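Local coordinates for ribosomal-protein-alanine acetyltransferase (Clostridium acetobutylicum, PDB 3DNS) that probably transfers an acetyl group to the N-terminal alanine of a ribosomal protein, the chain here being the N-terminal, GNAT-like domain of a longer enzyme, at residues F36-N41 and M48-I53; S59-I64 and E91-P96. All coordinates share one frame; numbering follows the deposited sequence.

Overall arrangement
The two contacts follow one another along the chain, contact 1 closing before contact 2 opens, and their centres lie about 18 Å apart on opposite sides of the chain's centre. Contact 1 pairs neighbouring strands 31-41 and 46-53 as a beta hairpin within the mixed sheet. Contact 2 joins the start of helix 61-78, which follows that hairpin, to the loop after strand 83-89 and the first residues of helix 95-99. Strand 46-53 links them: Ile-53 packs against Ile-60, Ile-64 and Val-92, with Ile-53 CD1 3.9 Å from Ile-64 CD1. This ties the end of the hairpin to the start of helix 61-78 and to the loop ahead of helix 95-99, consistent with a GNAT-type acetyltransferase domain.

Contact 1. Residues F36-N41 and M48-I53; sequences FIVDLN and MFRMKI
The Phe-36 ring has the carbonyl oxygen of Arg-50 at its edge, while the Lys-52 chain crosses it obliquely, Lys-52 CD 3.5 Å from Phe-36 CE2. On the other sheet face, Phe-49 takes the crowded chi1 position (61°), CG between backbone N and carbonyl carbon; its ring meets Phe-71 of helix 61-78 edge-to-face, and its side chain also touches Met-72 and Leu-75 there. Ile-37 CD1 reaches Phe-49 CB at 3.8 Å. The Arg-50 guanidinium is met obliquely by Val-38 CG2, and its NE forms a salt bridge with Glu-121. The Met-48 side chain (selenomethionine), bent at its end, brings CE to 3.9 Å from Asp-39 CB.

The strands run antiparallel (159°). Phe-36 and Arg-50 form a hydrogen-bonded pair (Phe-36 N to Arg-50 O and Arg-50 N to Phe-36 O, both 2.8 Å), Ile-37 and Phe-49 a non-hydrogen-bonded one. The register then slips by one residue: Val-38 N and Asp-39 N both donate to Met-48 O, each at 3.0 Å, a classic beta bulge. Met-48 N bonds almost straight (175°) to Asp-39 O at 2.7 Å. Met-48 O serves both N-H groups across the bulge, so the extra residue is accommodated while pairing continues at Asp-39.

Contact 2. Residues S59-I64 and E91-P96; sequences SINTYI and EVSTQP
Asn-61 holds CG anti to its carbonyl carbon (chi1 -72°), which carries its amide across to residues 91-96, where Ser-93 turns OG anti to its own backbone N (chi1 175°) and meets it. The resulting bond from Ser-93 OG to Asn-61 OD1, 2.7 Å long, is weak, and crowding around OD1 makes its exact place less certain. Gln-95, also with CG anti to the backbone N and extended beyond it, brings OE1 to within 2.5 Å of Asn-61 ND2. The two amide planes stand 71° apart, so the groups meet crosswise rather than stacked, while Gln-95 NE2 is hydrogen-bonded to Glu-99.

Asn-61 opens helix 61-78 directly after Ile-60, the N-cap residue, whose O accepts from Ile-64 N at 3.0 Å. Strand 46-53, helix 61-78 and the parallel strand 83-89 form a beta-alpha-beta crossover; the contact lies where this helix begins, against the segment that follows strand 83-89. Beside the polar groups the Pro-96 ring packs obliquely on Ile-64, with Pro-96 CG 3.9 Å from Ile-64 CG2. The same ring carbon lies 3.9 Å from Asn-61 CB. At the helix start, Ile-60 packs on Ile-30, and Tyr-63 on Tyr-28, of the second subunit.

Contact 1. Residues F36-N41 and M48-I53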
ATOM      1  N   PHE A  36       2.993  -6.634  12.810  1.00 21.19           N
ATOM      2  CA  PHE A  36       3.949  -7.661  13.148  1.00 19.82           C
ATOM      3  C   PHE A  36       4.081  -7.712  14.632  1.00 20.67           C
ATOM      4  O   PHE A  36       4.514  -6.736  15.237  1.00 20.54           O
ATOM      5  CB  PHE A  36       5.345  -7.325  12.551  1.00 20.08           C
ATOM      6  CG  PHE A  36       5.355  -7.206  11.079  1.00 20.76           C
ATOM      7  CD1 PHE A  36       5.571  -8.308  10.274  1.00 24.16           C
ATOM      8  CD2 PHE A  36       5.083  -6.006  10.478  1.00 23.81           C
ATOM      9  CE1 PHE A  36       5.560  -8.198   8.871  1.00 22.16           C
ATOM     10  CE2 PHE A  36       5.089  -5.897   9.111  1.00 21.79           C
ATOM     11  CZ  PHE A  36       5.324  -6.992   8.306  1.00 22.67           C
ATOM     12  N   ILE A  37       3.768  -8.849  15.238  1.00 20.96           N
ATOM     13  CA  ILE A  37       3.952  -8.990  16.698  1.00 21.59           C
ATOM     14  C   ILE A  37       5.451  -9.198  16.987  1.00 21.29           C
ATOM     15  O   ILE A  37       6.059 -10.097  16.455  1.00 20.67           O
ATOM     16  CB  ILE A  37       3.110 -10.131  17.315  1.00 21.39           C
ATOM     17  CG1 ILE A  37       1.607  -9.983  16.942  1.00 23.78           C
ATOM     18  CG2 ILE A  37       3.302 -10.192  18.851  1.00 20.09           C
ATOM     19  CD1 ILE A  37       0.983  -8.758  17.478  1.00 21.11           C
ATOM     20  N   VAL A  38       6.001  -8.343  17.833  1.00 21.12           N
ATOM     21  CA  VAL A  38       7.434  -8.249  18.134  1.00 21.60           C
ATOM     22  C   VAL A  38       7.687  -8.900  19.487  1.00 21.73           C
ATOM     23  O   VAL A  38       8.623  -9.689  19.606  1.00 22.24           O
ATOM     24  CB  VAL A  38       7.958  -6.765  17.973  1.00 22.62           C
ATOM     25  CG1 VAL A  38       9.336  -6.563  18.491  1.00 23.80           C
ATOM     26  CG2 VAL A  38       7.902  -6.346  16.455  1.00 22.06           C
ATOM     27  N   ASP A  39       6.785  -8.714  20.442  1.00 20.72           N
ATOM     28  CA  ASP A  39       6.957  -9.252  21.763  1.00 22.70           C
ATOM     29  C   ASP A  39       5.575  -9.543  22.344  1.00 22.49           C
ATOM     30  O   ASP A  39       4.685  -8.713  22.272  1.00 23.09           O
ATOM     31  CB  ASP A  39       7.750  -8.240  22.632  1.00 22.10           C
ATOM     32  CG  ASP A  39       8.420  -8.857  23.847  1.00 26.11           C
ATOM     33  OD1 ASP A  39       8.893 -10.036  23.820  1.00 27.03           O
ATOM     34  OD2 ASP A  39       8.543  -8.096  24.832  1.00 28.84           O
ATOM     35  N   LEU A  40       5.416 -10.732  22.920  1.00 24.15           N
ATOM     36  CA  LEU A  40       4.159 -11.159  23.521  1.00 24.22           C
ATOM     37  C   LEU A  40       4.533 -12.000  24.708  1.00 25.01           C
ATOM     38  O   LEU A  40       5.323 -12.945  24.588  1.00 25.01           O
ATOM     39  CB  LEU A  40       3.340 -11.974  22.516  1.00 25.13           C
ATOM     40  CG  LEU A  40       1.983 -12.557  22.911  1.00 25.39           C
ATOM     41  CD1 LEU A  40       1.048 -11.396  23.192  1.00 26.20           C
ATOM     42  CD2 LEU A  40       1.386 -13.540  21.840  1.00 23.76           C
ATOM     43  N   ASN A  41       3.952 -11.679  25.844  1.00 24.92           N
ATOM     44  CA  ASN A  41       4.270 -12.388  27.084  1.00 25.17           C
ATOM     45  C   ASN A  41       3.017 -12.453  27.913  1.00 24.75           C
ATOM     46  O   ASN A  41       2.509 -11.426  28.458  1.00 22.04           O
ATOM     47  CB  ASN A  41       5.364 -11.625  27.858  1.00 25.39           C
ATOM     48  CG  ASN A  41       5.945 -12.422  28.986  1.00 25.59           C
ATOM     49  OD1 ASN A  41       5.240 -12.883  29.877  1.00 25.86           O
ATOM     50  ND2 ASN A  41       7.239 -12.572  28.965  1.00 25.99           N
HETATM   51  N   MSE A  48       3.691  -6.192  22.365  1.00 19.43           N
HETATM   52  CA  MSE A  48       4.347  -5.090  21.632  1.00 19.59           C
HETATM   53  C   MSE A  48       4.373  -5.495  20.183  1.00 18.89           C
HETATM   54  O   MSE A  48       4.792  -6.602  19.887  1.00 18.67           O
HETATM   55  CB  MSE A  48       5.794  -4.819  22.094  1.00 18.27           C
HETATM   56  CG  MSE A  48       6.517  -3.802  21.254  1.00 20.52           C
HETATM   57 SE   MSE A  48       7.996  -2.931  22.248  0.70 23.14          SE
HETATM   58  CE  MSE A  48       9.050  -4.560  22.461  1.00 23.24           C
ATOM     59  N   PHE A  49       3.883  -4.617  19.309  1.00 18.21           N
ATOM     60  CA  PHE A  49       3.928  -4.866  17.860  1.00 18.28           C
ATOM     61  C   PHE A  49       4.383  -3.681  17.044  1.00 18.52           C
ATOM     62  O   PHE A  49       4.340  -2.520  17.498  1.00 19.01           O
ATOM     63  CB  PHE A  49       2.607  -5.358  17.323  1.00 18.39           C
ATOM     64  CG  PHE A  49       1.450  -4.423  17.501  1.00 16.65           C
ATOM     65  CD1 PHE A  49       1.098  -3.557  16.514  1.00 18.15           C
ATOM     66  CD2 PHE A  49       0.657  -4.484  18.634  1.00 19.13           C
ATOM     67  CE1 PHE A  49      -0.024  -2.744  16.648  1.00 18.73           C
ATOM     68  CE2 PHE A  49      -0.459  -3.669  18.765  1.00 17.48           C
ATOM     69  CZ  PHE A  49      -0.776  -2.790  17.754  1.00 18.04           C
ATOM     70  N   ARG A  50       4.834  -4.002  15.830  1.00 18.39           N
ATOM     71  CA  ARG A  50       5.219  -3.013  14.823  1.00 18.27           C
ATOM     72  C   ARG A  50       4.103  -2.887  13.781  1.00 18.62           C
ATOM     73  O   ARG A  50       3.646  -3.908  13.251  1.00 18.22           O
ATOM     74  CB  ARG A  50       6.523  -3.404  14.135  1.00 18.13           C
ATOM     75  CG  ARG A  50       6.930  -2.419  13.049  1.00 18.55           C
ATOM     76  CD  ARG A  50       8.348  -2.669  12.580  1.00 18.46           C
ATOM     77  NE  ARG A  50       9.365  -2.122  13.502  1.00 19.35           N
ATOM     78  CZ  ARG A  50      10.119  -2.868  14.298  1.00 18.99           C
ATOM     79  NH1 ARG A  50       9.952  -4.178  14.342  1.00 19.15           N
ATOM     80  NH2 ARG A  50      11.031  -2.320  15.066  1.00 19.77           N
HETATM   81  N   MSE A  51       3.637  -1.660  13.527  1.00 18.29           N
HETATM   82  CA  MSE A  51       2.598  -1.460  12.522  1.00 20.31           C
HETATM   83  C   MSE A  51       3.170  -0.710  11.337  1.00 20.27           C
HETATM   84  O   MSE A  51       3.664   0.369  11.480  1.00 21.71           O
HETATM   85  CB  MSE A  51       1.424  -0.706  13.064  1.00 19.24           C
HETATM   86  CG  MSE A  51       0.298  -0.552  12.036  1.00 20.54           C
HETATM   87 SE   MSE A  51      -1.368   0.245  12.838  0.80 28.82          SE
HETATM   88  CE  MSE A  51      -0.688   2.050  13.037  1.00 22.50           C
ATOM     89  N   LYS A  52       3.202  -1.360  10.198  1.00 21.51           N
ATOM     90  CA  LYS A  52       3.699  -0.764   8.973  1.00 23.88           C
ATOM     91  C   LYS A  52       2.466  -0.296   8.221  1.00 23.55           C
ATOM     92  O   LYS A  52       1.455  -1.005   8.159  1.00 23.62           O
ATOM     93  CB  LYS A  52       4.483  -1.785   8.151  1.00 23.82           C
ATOM     94  CG  LYS A  52       5.808  -2.168   8.825  1.00 26.57           C
ATOM     95  CD  LYS A  52       6.683  -2.976   7.881  1.00 27.74           C
ATOM     96  CE  LYS A  52       8.006  -3.318   8.512  1.00 30.41           C
ATOM     97  NZ  LYS A  52       8.631  -2.028   8.968  1.00 36.92           N
ATOM     98  N   ILE A  53       2.523   0.928   7.726  1.00 24.30           N
ATOM     99  CA  ILE A  53       1.442   1.501   6.920  1.00 25.47           C
ATOM    100  C   ILE A  53       2.074   1.972   5.669  1.00 26.30           C
ATOM    101  O   ILE A  53       3.099   2.637   5.738  1.00 26.37           O
ATOM    102  CB  ILE A  53       0.731   2.719   7.585  1.00 25.50           C
ATOM    103  CG1 ILE A  53       0.116   2.329   8.932  1.00 26.10           C
ATOM    104  CG2 ILE A  53      -0.349   3.214   6.689  1.00 24.57           C
ATOM    105  CD1 ILE A  53      -1.086   1.289   8.810  1.00 24.25           C
TER

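Contact 2. Residues S59-I64 and E91-P96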
ATOM      1  N   SER A  59      -4.630  11.731   3.385  1.00 27.78           N
ATOM      2  CA  SER A  59      -4.859  11.495   4.815  1.00 28.34           C
ATOM      3  C   SER A  59      -5.746  10.272   4.937  1.00 28.54           C
ATOM      4  O   SER A  59      -6.728  10.166   4.241  1.00 29.16           O
ATOM      5  CB  SER A  59      -5.529  12.675   5.510  1.00 28.25           C
ATOM      6  OG  SER A  59      -5.577  12.450   6.917  1.00 29.58           O
ATOM      7  N   ILE A  60      -5.379   9.332   5.806  1.00 28.45           N
ATOM      8  CA  ILE A  60      -6.263   8.201   6.116  1.00 27.17           C
ATOM      9  C   ILE A  60      -6.389   8.105   7.612  1.00 27.61           C
ATOM     10  O   ILE A  60      -6.611   7.016   8.139  1.00 27.51           O
ATOM     11  CB  ILE A  60      -5.720   6.911   5.557  1.00 26.38           C
ATOM     12  CG1 ILE A  60      -4.312   6.678   6.111  1.00 26.69           C
ATOM     13  CG2 ILE A  60      -5.710   6.962   4.021  1.00 23.57           C
ATOM     14  CD1 ILE A  60      -3.802   5.228   6.004  1.00 27.57           C
ATOM     15  N   ASN A  61      -6.262   9.241   8.319  1.00 27.56           N
ATOM     16  CA  ASN A  61      -6.297   9.191   9.797  1.00 27.43           C
ATOM     17  C   ASN A  61      -7.540   8.513  10.356  1.00 26.95           C
ATOM     18  O   ASN A  61      -7.409   7.745  11.267  1.00 27.48           O
ATOM     19  CB  ASN A  61      -5.997  10.543  10.439  1.00 28.50           C
ATOM     20  CG  ASN A  61      -4.508  10.922  10.286  1.00 29.90           C
ATOM     21  OD1 ASN A  61      -3.654  10.064  10.036  1.00 34.77           O
ATOM     22  ND2 ASN A  61      -4.213  12.179  10.399  1.00 33.47           N
ATOM     23  N   THR A  62      -8.714   8.705   9.755  1.00 25.58           N
ATOM     24  CA  THR A  62      -9.914   8.071  10.261  1.00 25.76           C
ATOM     25  C   THR A  62      -9.721   6.551  10.213  1.00 25.44           C
ATOM     26  O   THR A  62     -10.233   5.829  11.065  1.00 26.01           O
ATOM     27  CB  THR A  62     -11.209   8.423   9.421  1.00 25.56           C
ATOM     28  OG1 THR A  62     -11.351   9.835   9.266  1.00 27.26           O
ATOM     29  CG2 THR A  62     -12.452   7.894  10.094  1.00 24.33           C
ATOM     30  N   TYR A  63      -9.014   6.066   9.195  1.00 25.75           N
ATOM     31  CA  TYR A  63      -8.815   4.611   9.000  1.00 26.14           C
ATOM     32  C   TYR A  63      -7.824   4.072  10.001  1.00 25.13           C
ATOM     33  O   TYR A  63      -8.050   3.049  10.631  1.00 24.24           O
ATOM     34  CB  TYR A  63      -8.381   4.286   7.556  1.00 27.94           C
ATOM     35  CG  TYR A  63      -9.540   4.094   6.594  1.00 29.17           C
ATOM     36  CD1 TYR A  63     -10.538   5.064   6.448  1.00 32.44           C
ATOM     37  CD2 TYR A  63      -9.653   2.918   5.836  1.00 30.84           C
ATOM     38  CE1 TYR A  63     -11.630   4.877   5.528  1.00 30.06           C
ATOM     39  CE2 TYR A  63     -10.712   2.720   4.940  1.00 30.62           C
ATOM     40  CZ  TYR A  63     -11.697   3.696   4.791  1.00 30.44           C
ATOM     41  OH  TYR A  63     -12.711   3.444   3.899  1.00 29.23           O
ATOM     42  N   ILE A  64      -6.718   4.784  10.175  1.00 25.30           N
ATOM     43  CA  ILE A  64      -5.731   4.408  11.186  1.00 23.70           C
ATOM     44  C   ILE A  64      -6.362   4.316  12.564  1.00 23.19           C
ATOM     45  O   ILE A  64      -6.105   3.372  13.289  1.00 22.79           O
ATOM     46  CB  ILE A  64      -4.559   5.373  11.175  1.00 24.48           C
ATOM     47  CG1 ILE A  64      -3.872   5.380   9.784  1.00 25.67           C
ATOM     48  CG2 ILE A  64      -3.521   5.012  12.230  1.00 23.94           C
ATOM     49  CD1 ILE A  64      -3.780   4.030   9.203  1.00 28.66           C
ATOM     50  N   GLU A  91       7.125   8.511   9.968  1.00 31.00           N
ATOM     51  CA  GLU A  91       6.270   9.010   8.874  1.00 31.68           C
ATOM     52  C   GLU A  91       4.791   8.817   9.051  1.00 31.63           C
ATOM     53  O   GLU A  91       4.024   9.526   8.436  1.00 32.09           O
ATOM     54  CB  GLU A  91       6.660   8.365   7.551  1.00 31.73           C
ATOM     55  CG  GLU A  91       7.985   8.904   7.082  1.00 34.70           C
ATOM     56  CD  GLU A  91       8.223   8.686   5.622  1.00 35.00           C
ATOM     57  OE1 GLU A  91       7.590   7.771   5.030  1.00 42.30           O
ATOM     58  OE2 GLU A  91       9.040   9.444   5.069  1.00 40.60           O
ATOM     59  N   VAL A  92       4.383   7.819   9.842  1.00 31.85           N
ATOM     60  CA  VAL A  92       2.968   7.530  10.046  1.00 31.35           C
ATOM     61  C   VAL A  92       2.402   8.678  10.869  1.00 31.86           C
ATOM     62  O   VAL A  92       3.081   9.236  11.732  1.00 31.10           O
ATOM     63  CB  VAL A  92       2.723   6.148  10.759  1.00 31.65           C
ATOM     64  CG1 VAL A  92       1.226   5.910  11.061  1.00 29.94           C
ATOM     65  CG2 VAL A  92       3.307   4.942   9.918  1.00 27.35           C
ATOM     66  N   SER A  93       1.151   9.017  10.597  1.00 32.35           N
ATOM     67  CA  SER A  93       0.496  10.160  11.239  1.00 32.87           C
ATOM     68  C   SER A  93       0.273   9.877  12.717  1.00 33.27           C
ATOM     69  O   SER A  93      -0.426   8.919  13.063  1.00 34.24           O
ATOM     70  CB  SER A  93      -0.839  10.391  10.550  1.00 32.59           C
ATOM     71  OG  SER A  93      -1.566  11.411  11.192  1.00 35.10           O
ATOM     72  N   THR A  94       0.867  10.692  13.588  1.00 33.22           N
ATOM     73  CA  THR A  94       0.829  10.427  15.044  1.00 32.71           C
ATOM     74  C   THR A  94      -0.475  10.927  15.694  1.00 32.06           C
ATOM     75  O   THR A  94      -0.796  10.650  16.875  1.00 32.13           O
ATOM     76  CB  THR A  94       2.053  11.060  15.759  1.00 32.46           C
ATOM     77  OG1 THR A  94       1.934  12.480  15.757  1.00 33.49           O
ATOM     78  CG2 THR A  94       3.352  10.692  15.069  1.00 32.85           C
ATOM     79  N   GLN A  95      -1.227  11.681  14.912  1.00 31.74           N
ATOM     80  CA  GLN A  95      -2.483  12.270  15.344  1.00 31.52           C
ATOM     81  C   GLN A  95      -3.489  11.224  15.835  1.00 31.05           C
ATOM     82  O   GLN A  95      -4.060  11.374  16.936  1.00 29.83           O
ATOM     83  CB  GLN A  95      -3.019  13.099  14.181  1.00 31.51           C
ATOM     84  CG  GLN A  95      -4.494  13.371  14.177  1.00 32.82           C
ATOM     85  CD  GLN A  95      -4.891  14.213  12.989  1.00 34.48           C
ATOM     86  OE1 GLN A  95      -4.206  14.190  11.958  1.00 39.68           O
ATOM     87  NE2 GLN A  95      -5.994  14.970  13.113  1.00 37.40           N
ATOM     88  N   PRO A  96      -3.700  10.140  15.053  1.00 30.10           N
ATOM     89  CA  PRO A  96      -4.657   9.156  15.508  1.00 30.15           C
ATOM     90  C   PRO A  96      -4.277   8.581  16.868  1.00 29.58           C
ATOM     91  O   PRO A  96      -5.139   8.328  17.684  1.00 29.77           O
ATOM     92  CB  PRO A  96      -4.608   8.063  14.424  1.00 30.18           C
ATOM     93  CG  PRO A  96      -4.036   8.717  13.228  1.00 31.38           C
ATOM     94  CD  PRO A  96      -3.079   9.741  13.782  1.00 31.56           C
TER